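Local coordinates for protein beta sliding clamp (Bartonella birtlesii LL-WM9, PDB 6PTR) that probably tethers DNA polymerases and other proteins to DNA as a ring-shaped head-to-tail homodimer, conferring processivity, and is bound here by the antibiotic griselimycin, at residues P36-D44 / C120-E128; L89-L97 / A106-T114. All coordinates share one frame; numbering follows the deposited sequence.

Contact 1 of 2, residues P36-D44 / C120-E128; sequences PILSNVLID and CLPKIDFPE
The ring of Phe126 lies between Leu42 and its own neighbour Pro127. Leu42 CB sits over the centre of one face, a CH-pi contact 3.9 Å from the ring centroid and only 6° off the normal, while Pro127 CD covers the opposite face near the rim. At the edge, close to the ring plane, Asn40 O approaches Phe126 CE1 at 3.5 Å, and Ile37 CG1 reaches Phe126 CD1 obliquely. A flat aromatic suits this slot, taking aliphatic groups on both faces and a carbonyl at its edge. CG1 of Ile37, anti to the backbone N (chi1 -168°), is directed at the 120-128 loop, and CD1, turned at chi2 (61°), meets Leu121 CB at 3.8 Å. Leu38 CD2 rests on Pro127 CG. Lys123 is fully extended: its aliphatic part covers Leu42, CG to CD1 at 3.7 Å, while NZ reaches the syn lone pair of Asp44 OD2, a 2.6 Å salt bridge. Asn40 ND2 skirts Leu121 but is hydrogen-bonded to Thr76 OG1. The loop after strand 114-119 thus packs over the 3-10 turn 36-39 and one face of the start of strand 40-46, within the N-terminal of the sliding clamp's three DNA-clamp domains.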
# COMPACT_ATOMS: atom_id res chain seq x y z
N PRO C 36 -14.57 12.62 21.04
CA PRO C 36 -15.55 11.93 20.17
C PRO C 36 -16.19 12.80 19.11
O PRO C 36 -16.31 12.35 17.96
CB PRO C 36 -16.59 11.41 21.17
CG PRO C 36 -15.82 11.21 22.43
CD PRO C 36 -14.79 12.31 22.47
N ILE C 37 -16.62 14.03 19.43
CA ILE C 37 -17.28 14.86 18.43
C ILE C 37 -16.35 15.15 17.25
O ILE C 37 -16.80 15.32 16.11
CB ILE C 37 -17.81 16.18 19.06
CG1 ILE C 37 -18.76 16.89 18.09
CG2 ILE C 37 -16.68 17.10 19.46
CD1 ILE C 37 -19.98 16.08 17.74
N LEU C 38 -15.04 15.23 17.49
CA LEU C 38 -14.12 15.59 16.41
C LEU C 38 -13.90 14.46 15.42
O LEU C 38 -13.28 14.69 14.37
CB LEU C 38 -12.77 16.05 16.97
CG LEU C 38 -12.83 17.35 17.77
CD1 LEU C 38 -11.46 17.66 18.35
CD2 LEU C 38 -13.37 18.52 16.91
N SER C 39 -14.37 13.25 15.71
CA SER C 39 -14.34 12.16 14.74
C SER C 39 -15.55 12.18 13.81
O SER C 39 -15.63 11.36 12.90
CB SER C 39 -14.25 10.82 15.47
OG SER C 39 -13.00 10.71 16.11
N ASN C 40 -16.46 13.12 13.99
CA ASN C 40 -17.71 13.12 13.26
C ASN C 40 -17.72 14.18 12.17
O ASN C 40 -17.02 15.19 12.25
CB ASN C 40 -18.88 13.36 14.22
CG ASN C 40 -19.20 12.12 15.02
OD1 ASN C 40 -18.39 11.18 15.11
ND2 ASN C 40 -20.39 12.09 15.61
N VAL C 41 -18.53 13.93 11.13
CA VAL C 41 -18.86 14.96 10.14
C VAL C 41 -20.24 15.51 10.48
O VAL C 41 -21.16 14.76 10.82
CB VAL C 41 -18.82 14.41 8.70
CG1 VAL C 41 -19.71 13.18 8.57
CG2 VAL C 41 -19.30 15.49 7.71
N LEU C 42 -20.36 16.83 10.43
CA LEU C 42 -21.66 17.48 10.61
C LEU C 42 -22.39 17.48 9.29
O LEU C 42 -21.83 17.87 8.26
CB LEU C 42 -21.49 18.92 11.11
CG LEU C 42 -22.76 19.79 11.07
CD1 LEU C 42 -23.83 19.23 12.03
CD2 LEU C 42 -22.42 21.21 11.41
N ILE C 43 -23.65 17.03 9.31
CA ILE C 43 -24.53 17.07 8.14
C ILE C 43 -25.62 18.06 8.46
O ILE C 43 -26.32 17.88 9.46
CB ILE C 43 -25.14 15.69 7.84
CG1 ILE C 43 -24.06 14.63 7.68
CG2 ILE C 43 -26.02 15.77 6.56
CD1 ILE C 43 -24.64 13.25 7.41
N ASP C 44 -25.77 19.10 7.64
CA ASP C 44 -26.74 20.16 7.94
C ASP C 44 -27.57 20.39 6.70
O ASP C 44 -27.05 20.85 5.68
CB ASP C 44 -26.02 21.45 8.37
CG ASP C 44 -26.88 22.32 9.28
OD1 ASP C 44 -28.12 22.30 9.14
OD2 ASP C 44 -26.31 23.04 10.13
N CYS C 120 -24.93 8.61 16.82
CA CYS C 120 -24.54 9.94 16.38
C CYS C 120 -24.41 10.88 17.58
O CYS C 120 -24.64 10.51 18.73
CB CYS C 120 -25.56 10.49 15.39
SG CYS C 120 -25.48 9.68 13.79
N LEU C 121 -24.05 12.13 17.28
CA LEU C 121 -23.99 13.18 18.26
C LEU C 121 -24.67 14.42 17.68
O LEU C 121 -24.57 14.66 16.47
CB LEU C 121 -22.54 13.48 18.65
CG LEU C 121 -21.82 12.35 19.40
CD1 LEU C 121 -20.34 12.64 19.54
CD2 LEU C 121 -22.45 12.15 20.78
N PRO C 122 -25.37 15.20 18.49
CA PRO C 122 -26.16 16.31 17.94
C PRO C 122 -25.28 17.45 17.44
O PRO C 122 -24.15 17.65 17.89
CB PRO C 122 -27.02 16.76 19.13
CG PRO C 122 -26.23 16.37 20.33
CD PRO C 122 -25.56 15.06 19.94
N LYS C 123 -25.85 18.22 16.51
CA LYS C 123 -25.15 19.39 15.97
C LYS C 123 -24.66 20.34 17.05
O LYS C 123 -23.58 20.95 16.91
CB LYS C 123 -26.07 20.14 15.00
CG LYS C 123 -25.47 21.43 14.49
CD LYS C 123 -26.44 22.25 13.63
CE LYS C 123 -25.81 23.58 13.22
NZ LYS C 123 -26.71 24.38 12.33
N ILE C 124 -25.43 20.51 18.13
CA ILE C 124 -25.05 21.49 19.15
C ILE C 124 -23.71 21.16 19.78
O ILE C 124 -23.05 22.06 20.31
CB ILE C 124 -26.11 21.64 20.27
CG1 ILE C 124 -26.42 20.29 20.93
CG2 ILE C 124 -27.34 22.37 19.77
CD1 ILE C 124 -27.10 20.44 22.26
N ASP C 125 -23.29 19.89 19.77
CA ASP C 125 -21.99 19.52 20.29
C ASP C 125 -20.86 19.91 19.35
O ASP C 125 -19.70 19.99 19.79
CB ASP C 125 -21.90 18.01 20.54
CG ASP C 125 -22.80 17.52 21.65
OD1 ASP C 125 -23.32 18.36 22.42
OD2 ASP C 125 -22.98 16.28 21.76
N PHE C 126 -21.16 20.12 18.08
CA PHE C 126 -20.12 20.29 17.07
C PHE C 126 -19.51 21.68 17.15
O PHE C 126 -20.21 22.66 17.44
CB PHE C 126 -20.68 20.05 15.67
CG PHE C 126 -19.64 19.75 14.65
CD1 PHE C 126 -19.11 18.48 14.56
CD2 PHE C 126 -19.15 20.73 13.81
CE1 PHE C 126 -18.13 18.18 13.62
CE2 PHE C 126 -18.16 20.43 12.87
CZ PHE C 126 -17.66 19.17 12.79
N PRO C 127 -18.20 21.80 16.94
CA PRO C 127 -17.56 23.13 16.96
C PRO C 127 -18.13 24.02 15.87
O PRO C 127 -18.24 23.63 14.71
CB PRO C 127 -16.08 22.83 16.71
CG PRO C 127 -15.90 21.41 17.17
CD PRO C 127 -17.21 20.72 16.82
N GLU C 128 -18.51 25.23 16.26
CA GLU C 128 -18.88 26.25 15.30
C GLU C 128 -18.13 27.51 15.68
O GLU C 128 -18.04 27.84 16.87
CB GLU C 128 -20.39 26.50 15.28
CG GLU C 128 -20.79 27.58 14.29
CD GLU C 128 -22.26 27.55 13.93
OE1 GLU C 128 -23.04 26.84 14.60
OE2 GLU C 128 -22.63 28.25 12.95

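Contact 2 of 2, residues L89-L97 / A106-T114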
# COMPACT_ATOMS: atom_id res chain seq x y z
N LEU C 89 -21.95 1.41 -1.15
CA LEU C 89 -23.28 1.47 -1.75
C LEU C 89 -23.16 1.74 -3.24
O LEU C 89 -22.22 2.41 -3.69
CB LEU C 89 -24.12 2.54 -1.07
CG LEU C 89 -24.33 2.30 0.42
CD1 LEU C 89 -25.00 3.51 1.09
CD2 LEU C 89 -25.17 1.04 0.64
N PRO C 90 -24.11 1.22 -4.03
CA PRO C 90 -23.91 1.18 -5.49
C PRO C 90 -24.02 2.55 -6.16
O PRO C 90 -24.91 3.34 -5.86
CB PRO C 90 -25.01 0.23 -5.97
CG PRO C 90 -26.02 0.21 -4.89
CD PRO C 90 -25.26 0.40 -3.61
N ASP C 91 -23.10 2.80 -7.08
CA ASP C 91 -23.17 3.98 -7.93
C ASP C 91 -24.52 4.03 -8.63
O ASP C 91 -25.05 3.01 -9.07
CB ASP C 91 -22.03 3.93 -8.95
CG ASP C 91 -21.50 5.30 -9.30
OD1 ASP C 91 -22.32 6.20 -9.59
OD2 ASP C 91 -20.27 5.48 -9.26
N GLY C 92 -25.09 5.23 -8.71
CA GLY C 92 -26.39 5.39 -9.31
C GLY C 92 -27.57 5.04 -8.43
O GLY C 92 -28.71 5.12 -8.88
N SER C 93 -27.33 4.66 -7.18
CA SER C 93 -28.39 4.44 -6.22
C SER C 93 -28.69 5.74 -5.47
O SER C 93 -27.97 6.73 -5.59
CB SER C 93 -28.00 3.34 -5.24
OG SER C 93 -26.83 3.72 -4.53
N GLU C 94 -29.77 5.71 -4.68
CA GLU C 94 -30.12 6.81 -3.78
C GLU C 94 -29.98 6.36 -2.34
O GLU C 94 -30.08 5.17 -2.02
CB GLU C 94 -31.55 7.30 -4.02
CG GLU C 94 -31.72 8.06 -5.31
CD GLU C 94 -33.12 8.64 -5.48
OE1 GLU C 94 -34.09 7.97 -5.05
OE2 GLU C 94 -33.23 9.75 -6.03
N ILE C 95 -29.76 7.32 -1.46
CA ILE C 95 -29.57 7.06 -0.04
C ILE C 95 -30.51 7.97 0.73
O ILE C 95 -30.51 9.18 0.50
CB ILE C 95 -28.13 7.34 0.42
CG1 ILE C 95 -27.13 6.56 -0.43
CG2 ILE C 95 -27.96 6.97 1.87
CD1 ILE C 95 -25.71 7.01 -0.16
N VAL C 96 -31.28 7.40 1.65
CA VAL C 96 -32.12 8.18 2.55
C VAL C 96 -31.44 8.27 3.91
O VAL C 96 -31.17 7.25 4.54
CB VAL C 96 -33.52 7.58 2.67
CG1 VAL C 96 -34.36 8.41 3.64
CG2 VAL C 96 -34.21 7.49 1.31
N LEU C 97 -31.15 9.49 4.35
CA LEU C 97 -30.54 9.76 5.64
C LEU C 97 -31.59 10.41 6.53
O LEU C 97 -32.18 11.42 6.15
CB LEU C 97 -29.31 10.66 5.47
CG LEU C 97 -28.32 10.14 4.41
CD1 LEU C 97 -27.30 11.21 4.01
CD2 LEU C 97 -27.62 8.92 4.91
N ALA C 106 -29.40 9.29 16.84
CA ALA C 106 -29.09 8.20 15.92
C ALA C 106 -29.59 8.56 14.53
O ALA C 106 -30.57 9.29 14.37
CB ALA C 106 -29.72 6.88 16.38
N MET C 107 -28.88 8.07 13.52
CA MET C 107 -29.23 8.36 12.14
C MET C 107 -29.44 7.06 11.39
O MET C 107 -28.65 6.12 11.52
CB MET C 107 -28.16 9.18 11.42
CG MET C 107 -28.62 9.66 10.04
SD MET C 107 -27.35 10.56 9.11
CE MET C 107 -26.22 9.23 8.71
N SER C 108 -30.51 7.01 10.62
CA SER C 108 -30.79 5.89 9.73
C SER C 108 -30.22 6.18 8.35
O SER C 108 -30.30 7.30 7.84
CB SER C 108 -32.30 5.66 9.65
OG SER C 108 -32.65 4.82 8.57
N ILE C 109 -29.63 5.14 7.74
CA ILE C 109 -29.16 5.20 6.37
C ILE C 109 -29.83 4.06 5.64
O ILE C 109 -29.64 2.90 6.02
CB ILE C 109 -27.64 5.07 6.27
CG1 ILE C 109 -26.91 6.11 7.13
CG2 ILE C 109 -27.20 5.15 4.83
CD1 ILE C 109 -25.46 5.80 7.28
N VAL C 110 -30.62 4.37 4.61
CA VAL C 110 -31.32 3.34 3.85
C VAL C 110 -30.91 3.44 2.39
O VAL C 110 -31.01 4.51 1.78
CB VAL C 110 -32.85 3.44 4.00
CG1 VAL C 110 -33.53 2.46 3.08
CG2 VAL C 110 -33.25 3.17 5.45
N SER C 111 -30.48 2.32 1.82
CA SER C 111 -30.18 2.25 0.40
C SER C 111 -30.66 0.90 -0.08
O SER C 111 -30.07 -0.13 0.26
CB SER C 111 -28.68 2.43 0.14
OG SER C 111 -28.34 1.99 -1.16
N GLY C 112 -31.76 0.89 -0.82
CA GLY C 112 -32.34 -0.38 -1.25
C GLY C 112 -32.86 -1.10 -0.03
O GLY C 112 -33.55 -0.51 0.82
N CYS C 113 -32.49 -2.37 0.10
CA CYS C 113 -32.80 -3.13 1.30
C CYS C 113 -31.76 -2.96 2.39
O CYS C 113 -31.93 -3.51 3.48
CB CYS C 113 -32.94 -4.61 0.96
SG CYS C 113 -34.37 -4.90 -0.05
N THR C 114 -30.69 -2.21 2.14
CA THR C 114 -29.65 -2.05 3.15
C THR C 114 -30.04 -0.94 4.12
O THR C 114 -30.42 0.15 3.69
CB THR C 114 -28.31 -1.70 2.50
OG1 THR C 114 -28.07 -2.56 1.39
CG2 THR C 114 -27.20 -1.89 3.51
O HOH W 1 -32.97 3.58 -1.51
O HOH W 2 -33.26 6.59 6.47
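Ile95 and Ile109 run alongside each other on the same face, with their CG2 methyls 3.6 Å apart. In both, chi1 of -55° sets CG1 beside the backbone N and leaves CG2 anti to it, which brings the two methyls together across the strands. Leu97, with chi1 -51°, swings CD2 over to Ile109 CG1 at 3.7 Å and on toward Met107 CE. The methionine, bent at chi3 (71°), curls its flexible thioether end toward Leu97. Beta-branched residues suit the strands, and on the other face Val96 stands across from Val110. These valines form a hydrogen-bonded antiparallel pair, each N to the other's O at 2.9 Å. Where strand 106-111 ends, Ser111's short side chain meets Leu89 CD2 through CB and OG. One water accepts the N-H of Gly112 and bonds Glu94 O weakly; a second donates to Val96 O (2.9 Å) and lies 2.8 Å from Ser108 OG. Gly112 suits its positive phi in the type II' turn. The hairpin occupies the middle of a four-stranded sheet: strand 10-14 flanks 94-99, strand 114-119 flanks 106-111, and helix 15-26 meets Leu97 through Phe18. Beyond the Ser111-Thr114 turn, Thr114 OG1 is hydrogen-bonded to Asp319 OD2 of the second subunit.

In the fold
Both contacts belong to the N-terminal domain, their centres about 21 Å apart, and contact 2 lies, in sequence, between the two segments of contact 1. Contact 2 joins adjacent strands, so a reciprocal pair of backbone hydrogen bonds accompanies its aliphatic packing. Contact 1 instead pins a loop onto a strand of a different sheet, and side chains do the work there: one aromatic ring among aliphatic side chains, with a charged pair at the border. Each is partly buried; contact 2 has its buried face at Ile95, Leu97, Met107 and Ile109 and its partly exposed face at Val96 and Val110. They meet where Cys120 SG packs on Met107 CB at 3.6 Å and Ile43 approaches Met107. Among their segments, those of contact 2 alone touch the second subunit.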